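Local coordinates for decapping and exoribonuclease protein 1 (Kluyveromyces lactis, PDB 4GPS) that removes NAD caps and methylguanosine caps from the 5' ends of RNAs and degrades RNA in the 5'-3' direction, using divalent metal ions, at residues A[110-115]-A[290-295]; A[243-248]-A[336-341]. All blocks are in the same frame, centred on the assembly; numbering follows the deposited sequence.

Interaction 1 (A[110-115]-A[290-295])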
loop_
_atom_site.group_PDB
_atom_site.type_symbol
_atom_site.label_atom_id
_atom_site.label_comp_id
_atom_site.label_asym_id
_atom_site.label_seq_id
_atom_site.Cartn_x
_atom_site.Cartn_y
_atom_site.Cartn_z
ATOM N N PRO A 110 1.156 -13.478 12.115
ATOM C CA PRO A 110 -0.279 -13.715 12.350
ATOM C C PRO A 110 -0.749 -14.796 11.362
ATOM O O PRO A 110 -0.543 -14.684 10.145
ATOM C CB PRO A 110 -0.934 -12.348 12.063
ATOM C CG PRO A 110 0.183 -11.379 12.198
ATOM C CD PRO A 110 1.391 -12.119 11.612
ATOM N N ARG A 111 -1.379 -15.841 11.882
ATOM C CA ARG A 111 -1.832 -16.916 11.030
ATOM C C ARG A 111 -3.268 -16.740 10.585
ATOM O O ARG A 111 -4.143 -16.445 11.374
ATOM C CB ARG A 111 -1.674 -18.266 11.760
ATOM C CG ARG A 111 -0.230 -18.598 12.155
ATOM C CD ARG A 111 -0.146 -19.619 13.317
ATOM N NE ARG A 111 -0.743 -20.910 12.967
ATOM C CZ ARG A 111 -0.145 -21.876 12.266
ATOM N NH1 ARG A 111 1.101 -21.738 11.819
ATOM N NH2 ARG A 111 -0.815 -22.988 11.993
ATOM N N LEU A 112 -3.493 -16.893 9.294
ATOM C CA LEU A 112 -4.837 -16.839 8.748
ATOM C C LEU A 112 -5.423 -18.176 9.222
ATOM O O LEU A 112 -4.767 -19.231 9.102
ATOM C CB LEU A 112 -4.769 -16.817 7.219
ATOM C CG LEU A 112 -6.090 -16.674 6.477
ATOM C CD1 LEU A 112 -6.697 -15.275 6.738
ATOM C CD2 LEU A 112 -5.856 -16.894 4.989
ATOM N N ARG A 113 -6.632 -18.149 9.765
ATOM C CA ARG A 113 -7.263 -19.373 10.261
ATOM C C ARG A 113 -7.205 -20.537 9.288
ATOM O O ARG A 113 -7.396 -20.361 8.092
ATOM C CB ARG A 113 -8.696 -19.090 10.627
ATOM C CG ARG A 113 -8.788 -18.336 11.909
ATOM C CD ARG A 113 -9.627 -19.110 12.856
ATOM N NE ARG A 113 -10.802 -18.342 13.214
ATOM C CZ ARG A 113 -11.971 -18.898 13.482
ATOM N NH1 ARG A 113 -12.081 -20.212 13.422
ATOM N NH2 ARG A 113 -13.019 -18.141 13.792
ATOM N N PRO A 114 -6.939 -21.751 9.789
ATOM C CA PRO A 114 -6.866 -22.904 8.872
ATOM C C PRO A 114 -8.154 -23.238 8.086
ATOM O O PRO A 114 -8.091 -23.619 6.915
ATOM C CB PRO A 114 -6.367 -24.046 9.776
ATOM C CG PRO A 114 -6.789 -23.624 11.162
ATOM C CD PRO A 114 -6.587 -22.131 11.171
ATOM N N GLU A 115 -9.310 -23.072 8.720
ATOM C CA GLU A 115 -10.581 -23.326 8.044
ATOM C C GLU A 115 -10.658 -22.391 6.840
ATOM O O GLU A 115 -11.155 -22.776 5.779
ATOM C CB GLU A 115 -11.773 -23.057 8.981
ATOM C CG GLU A 115 -11.718 -23.834 10.274
ATOM C CD GLU A 115 -10.945 -23.111 11.368
ATOM O OE1 GLU A 115 -9.907 -22.481 11.075
ATOM O OE2 GLU A 115 -11.377 -23.183 12.537
ATOM N N THR A 290 2.008 -17.564 2.031
ATOM C CA THR A 290 1.829 -16.335 1.306
ATOM C C THR A 290 1.114 -15.296 2.161
ATOM O O THR A 290 0.059 -15.559 2.748
ATOM C CB THR A 290 0.993 -16.642 0.029
ATOM O OG1 THR A 290 1.737 -17.533 -0.823
ATOM C CG2 THR A 290 0.615 -15.361 -0.720
ATOM N N TYR A 291 1.698 -14.116 2.256
ATOM C CA TYR A 291 1.020 -13.067 2.999
ATOM C C TYR A 291 -0.365 -12.887 2.370
ATOM O O TYR A 291 -0.519 -12.989 1.151
ATOM C CB TYR A 291 1.804 -11.764 2.899
ATOM C CG TYR A 291 3.054 -11.766 3.719
ATOM C CD1 TYR A 291 3.016 -12.142 5.069
ATOM C CD2 TYR A 291 4.268 -11.335 3.173
ATOM C CE1 TYR A 291 4.158 -12.083 5.867
ATOM C CE2 TYR A 291 5.416 -11.267 3.959
ATOM C CZ TYR A 291 5.357 -11.637 5.301
ATOM O OH TYR A 291 6.482 -11.510 6.068
ATOM N N THR A 292 -1.359 -12.621 3.210
ATOM C CA THR A 292 -2.746 -12.444 2.779
ATOM C C THR A 292 -3.316 -11.170 3.447
ATOM O O THR A 292 -3.441 -11.089 4.674
ATOM C CB THR A 292 -3.560 -13.695 3.176
ATOM O OG1 THR A 292 -2.983 -14.831 2.515
ATOM C CG2 THR A 292 -5.065 -13.545 2.789
ATOM N N GLU A 293 -3.615 -10.168 2.623
ATOM C CA GLU A 293 -4.129 -8.884 3.081
ATOM C C GLU A 293 -5.656 -8.942 2.984
ATOM O O GLU A 293 -6.230 -9.238 1.927
ATOM C CB GLU A 293 -3.550 -7.750 2.221
ATOM C CG GLU A 293 -2.044 -7.907 2.002
ATOM C CD GLU A 293 -1.304 -6.595 1.892
ATOM O OE1 GLU A 293 -1.525 -5.727 2.756
ATOM O OE2 GLU A 293 -0.494 -6.431 0.958
ATOM N N ILE A 294 -6.281 -8.680 4.123
ATOM C CA ILE A 294 -7.716 -8.733 4.312
ATOM C C ILE A 294 -8.412 -7.381 4.096
ATOM O O ILE A 294 -8.020 -6.358 4.667
ATOM C CB ILE A 294 -7.984 -9.269 5.732
ATOM C CG1 ILE A 294 -7.292 -10.635 5.853
ATOM C CG2 ILE A 294 -9.500 -9.319 6.041
ATOM C CD1 ILE A 294 -7.429 -11.267 7.188
ATOM N N LYS A 295 -9.434 -7.393 3.248
ATOM C CA LYS A 295 -10.204 -6.183 2.938
ATOM C C LYS A 295 -11.694 -6.445 3.182
ATOM O O LYS A 295 -12.224 -7.521 2.847
ATOM C CB LYS A 295 -9.989 -5.750 1.473
ATOM C CG LYS A 295 -8.588 -5.275 1.144
ATOM C CD LYS A 295 -8.257 -3.961 1.857
ATOM C CE LYS A 295 -6.878 -3.498 1.526
ATOM N NZ LYS A 295 -6.532 -2.248 2.226
#

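Interaction 2 (A[243-248]-A[336-341])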
loop_
_atom_site.group_PDB
_atom_site.type_symbol
_atom_site.label_atom_id
_atom_site.label_comp_id
_atom_site.label_asym_id
_atom_site.label_seq_id
_atom_site.Cartn_x
_atom_site.Cartn_y
_atom_site.Cartn_z
ATOM N N GLU A 243 -11.000 -8.863 10.069
ATOM C CA GLU A 243 -9.646 -9.371 10.319
ATOM C C GLU A 243 -9.676 -10.265 11.573
ATOM O O GLU A 243 -9.119 -11.374 11.595
ATOM C CB GLU A 243 -8.678 -8.194 10.523
ATOM C CG GLU A 243 -8.426 -7.431 9.209
ATOM C CD GLU A 243 -7.819 -6.046 9.370
ATOM O OE1 GLU A 243 -7.694 -5.338 8.337
ATOM O OE2 GLU A 243 -7.468 -5.671 10.515
ATOM N N ASP A 244 -10.359 -9.781 12.603
ATOM C CA ASP A 244 -10.483 -10.506 13.865
ATOM C C ASP A 244 -11.030 -11.919 13.653
ATOM O O ASP A 244 -10.477 -12.892 14.156
ATOM C CB ASP A 244 -11.407 -9.742 14.807
ATOM C CG ASP A 244 -11.004 -9.888 16.256
ATOM O OD1 ASP A 244 -10.877 -11.043 16.726
ATOM O OD2 ASP A 244 -10.816 -8.843 16.925
ATOM N N LEU A 245 -12.125 -12.010 12.907
ATOM C CA LEU A 245 -12.783 -13.275 12.578
ATOM C C LEU A 245 -11.936 -14.256 11.708
ATOM O O LEU A 245 -12.016 -15.465 11.892
ATOM C CB LEU A 245 -14.122 -12.949 11.877
ATOM C CG LEU A 245 -14.990 -14.079 11.318
ATOM C CD1 LEU A 245 -15.604 -14.878 12.501
ATOM C CD2 LEU A 245 -16.085 -13.481 10.417
ATOM N N LEU A 246 -11.109 -13.745 10.787
ATOM C CA LEU A 246 -10.313 -14.614 9.893
ATOM C C LEU A 246 -8.924 -15.013 10.406
ATOM O O LEU A 246 -8.334 -15.992 9.956
ATOM C CB LEU A 246 -10.177 -13.945 8.497
ATOM C CG LEU A 246 -11.525 -13.587 7.821
ATOM C CD1 LEU A 246 -11.301 -12.738 6.635
ATOM C CD2 LEU A 246 -12.301 -14.817 7.441
ATOM N N ILE A 247 -8.412 -14.259 11.368
ATOM C CA ILE A 247 -7.066 -14.493 11.892
ATOM C C ILE A 247 -7.013 -15.168 13.278
ATOM O O ILE A 247 -7.726 -14.764 14.200
ATOM C CB ILE A 247 -6.306 -13.117 11.963
ATOM C CG1 ILE A 247 -6.331 -12.432 10.587
ATOM C CG2 ILE A 247 -4.885 -13.315 12.376
ATOM C CD1 ILE A 247 -5.979 -10.930 10.629
ATOM N N GLU A 248 -6.179 -16.197 13.412
ATOM C CA GLU A 248 -5.998 -16.868 14.701
ATOM C C GLU A 248 -5.325 -15.908 15.675
ATOM O O GLU A 248 -5.913 -15.543 16.691
ATOM C CB GLU A 248 -5.126 -18.113 14.551
ATOM C CG GLU A 248 -5.912 -19.425 14.634
ATOM C CD GLU A 248 -5.043 -20.670 14.431
ATOM O OE1 GLU A 248 -5.619 -21.790 14.452
ATOM O OE2 GLU A 248 -3.803 -20.529 14.253
ATOM N N ASN A 336 -25.203 -6.161 7.345
ATOM C CA ASN A 336 -23.818 -6.148 7.810
ATOM C C ASN A 336 -23.266 -7.566 8.021
ATOM O O ASN A 336 -22.230 -7.768 8.685
ATOM C CB ASN A 336 -23.673 -5.346 9.096
ATOM C CG ASN A 336 -23.722 -3.857 8.847
ATOM O OD1 ASN A 336 -22.902 -3.300 8.086
ATOM N ND2 ASN A 336 -24.694 -3.195 9.478
ATOM N N GLU A 337 -23.939 -8.559 7.455
ATOM C CA GLU A 337 -23.427 -9.908 7.608
ATOM C C GLU A 337 -22.403 -10.270 6.544
ATOM O O GLU A 337 -22.577 -9.904 5.381
ATOM C CB GLU A 337 -24.561 -10.902 7.524
ATOM C CG GLU A 337 -25.535 -10.787 8.648
ATOM C CD GLU A 337 -26.610 -11.837 8.555
ATOM O OE1 GLU A 337 -27.370 -11.984 9.541
ATOM O OE2 GLU A 337 -26.692 -12.509 7.493
ATOM N N LEU A 338 -21.355 -11.001 6.931
ATOM C CA LEU A 338 -20.351 -11.465 5.968
ATOM C C LEU A 338 -21.046 -12.433 4.995
ATOM O O LEU A 338 -21.491 -13.506 5.386
ATOM C CB LEU A 338 -19.190 -12.172 6.694
ATOM C CG LEU A 338 -18.133 -12.900 5.841
ATOM C CD1 LEU A 338 -17.443 -11.934 4.889
ATOM C CD2 LEU A 338 -17.087 -13.532 6.747
ATOM N N GLU A 339 -21.159 -12.045 3.728
ATOM C CA GLU A 339 -21.848 -12.878 2.727
ATOM C C GLU A 339 -20.966 -13.763 1.882
ATOM O O GLU A 339 -21.389 -14.816 1.422
ATOM C CB GLU A 339 -22.638 -12.011 1.758
ATOM C CG GLU A 339 -24.063 -11.756 2.130
ATOM C CD GLU A 339 -24.763 -10.923 1.078
ATOM O OE1 GLU A 339 -25.949 -10.588 1.279
ATOM O OE2 GLU A 339 -24.121 -10.600 0.048
ATOM N N GLN A 340 -19.736 -13.334 1.663
ATOM C CA GLN A 340 -18.852 -14.102 0.818
ATOM C C GLN A 340 -17.402 -13.732 1.079
ATOM O O GLN A 340 -17.071 -12.567 1.330
ATOM C CB GLN A 340 -19.219 -13.823 -0.655
ATOM C CG GLN A 340 -18.292 -14.403 -1.707
ATOM C CD GLN A 340 -18.650 -13.913 -3.128
ATOM O OE1 GLN A 340 -19.487 -13.004 -3.304
ATOM N NE2 GLN A 340 -18.004 -14.496 -4.142
ATOM N N LEU A 341 -16.556 -14.747 1.051
ATOM C CA LEU A 341 -15.134 -14.580 1.202
ATOM C C LEU A 341 -14.576 -14.949 -0.163
ATOM O O LEU A 341 -14.941 -15.988 -0.714
ATOM C CB LEU A 341 -14.582 -15.560 2.223
ATOM C CG LEU A 341 -14.589 -15.146 3.675
ATOM C CD1 LEU A 341 -13.919 -16.263 4.497
ATOM C CD2 LEU A 341 -13.849 -13.832 3.821
#

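Interaction 1 (A[110-115]-A[290-295])
Leu112 reaches strand 290-297 with both of its terminal methyls, one for each of two residues that point the same way from the strand. CD2 meets the methyl CG2 of Thr292 at 4.1 Å, and CD1 meets Ile294 CD1, also at 4.1 Å. The first torsion places CG trans to the main-chain nitrogen (chi1 -176°), carrying it out from the main chain, and the second (chi2 67°) spreads CD1 and CD2 between the two partners. The leucine lies roughly perpendicular to the threonine side chain and at a slant to the isoleucine. Thr292 divides its two branches: CG2 faces the leucine, while OG1 stands on the other side of CB, beside the backbone N. Ile294 extends its longer arm, with CG1 to CD1 fully stretched (chi2 178°), so that the end methyl does the touching. Leu246 and Leu327 also touch this leucine. At the N-cap position of helix 114-122, Arg113 forms a salt bridge through NH1 to Glu115 OE2, which approaches the guanidinium edge in its plane. Glu293 and Ile294 belong to the divalent-metal site of this PD-(D/E)XK nuclease, the isoleucine presumably through its main chain. The contact is thus apolar packing of the segment before helix 114-122 on the strand that holds these metal-site residues, where the polar bond of Ile294 N is accepted by Asp282 OD2.

Interaction 2 (A[243-248]-A[336-341])
Two leucine pairs, Leu338 with Leu245 and Leu341 with Leu246, join strand 338-344 to the last turn of helix 233-246, a plain instance of helix-on-strand packing through branched side chains. Along the second segment, Leu338, whose main chain is bonded to Gly136 and Ile137, makes the first touch: its CD2 lies 3.8 Å from CD2 of Leu245, methyl to methyl, the two side chains meeting at a slant. Both leucines hold CG trans to the main-chain nitrogen (chi1 172° for Leu338 and 175° for Leu245), which carries each CG away from its own main-chain nitrogen, so that the CD2 methyls can meet. A classic beta bulge follows, in which Glu339 and Gln340 both face Phe330 of the neighbouring strand; these two residues separate Leu338 from Leu341, and both leucines point toward the helix. Beyond the bulge, Leu341 makes the closer pairing. Its CD1 is 3.7 Å from Leu246 CD2, and its CD2 is 4.0 Å from Leu246 CD1, as the two side chains run past each other in opposite directions. Both methyls of each leucine thus take part, where the Leu338 pair uses a single methyl from each side. Leu246 also packs on Ile294 of the metal site, and Leu341 on Trp125. With no hydrogen bond across it, the contact rests on apolar burial, which joins the strand to the end of the helix that supplies the metal-binding Glu243.

Overall arrangement
Both contacts are wholly apolar across their segments. The three touching residues of interaction 1 are all buried, about 17 Å from the chain centre to the contact centre; interaction 2 lies further out, at about 21 Å, and its Leu245 is partly exposed. Strand 325-331 pairs between their strands, 290-297 and 338-344. Helix 233-246 connects the contacts, since its end packs on the outer strand and is also tied to 110-115. That junction is polar: Arg113 N is 2.8 Å from Leu246 O, a probable hydrogen bond, and Arg111 NE forms a long, weak ion pair with Glu248 OE2. Leucine, isoleucine and threonine methyls make the two contacts; backbone and charged groups tie 110-115 to the helix end.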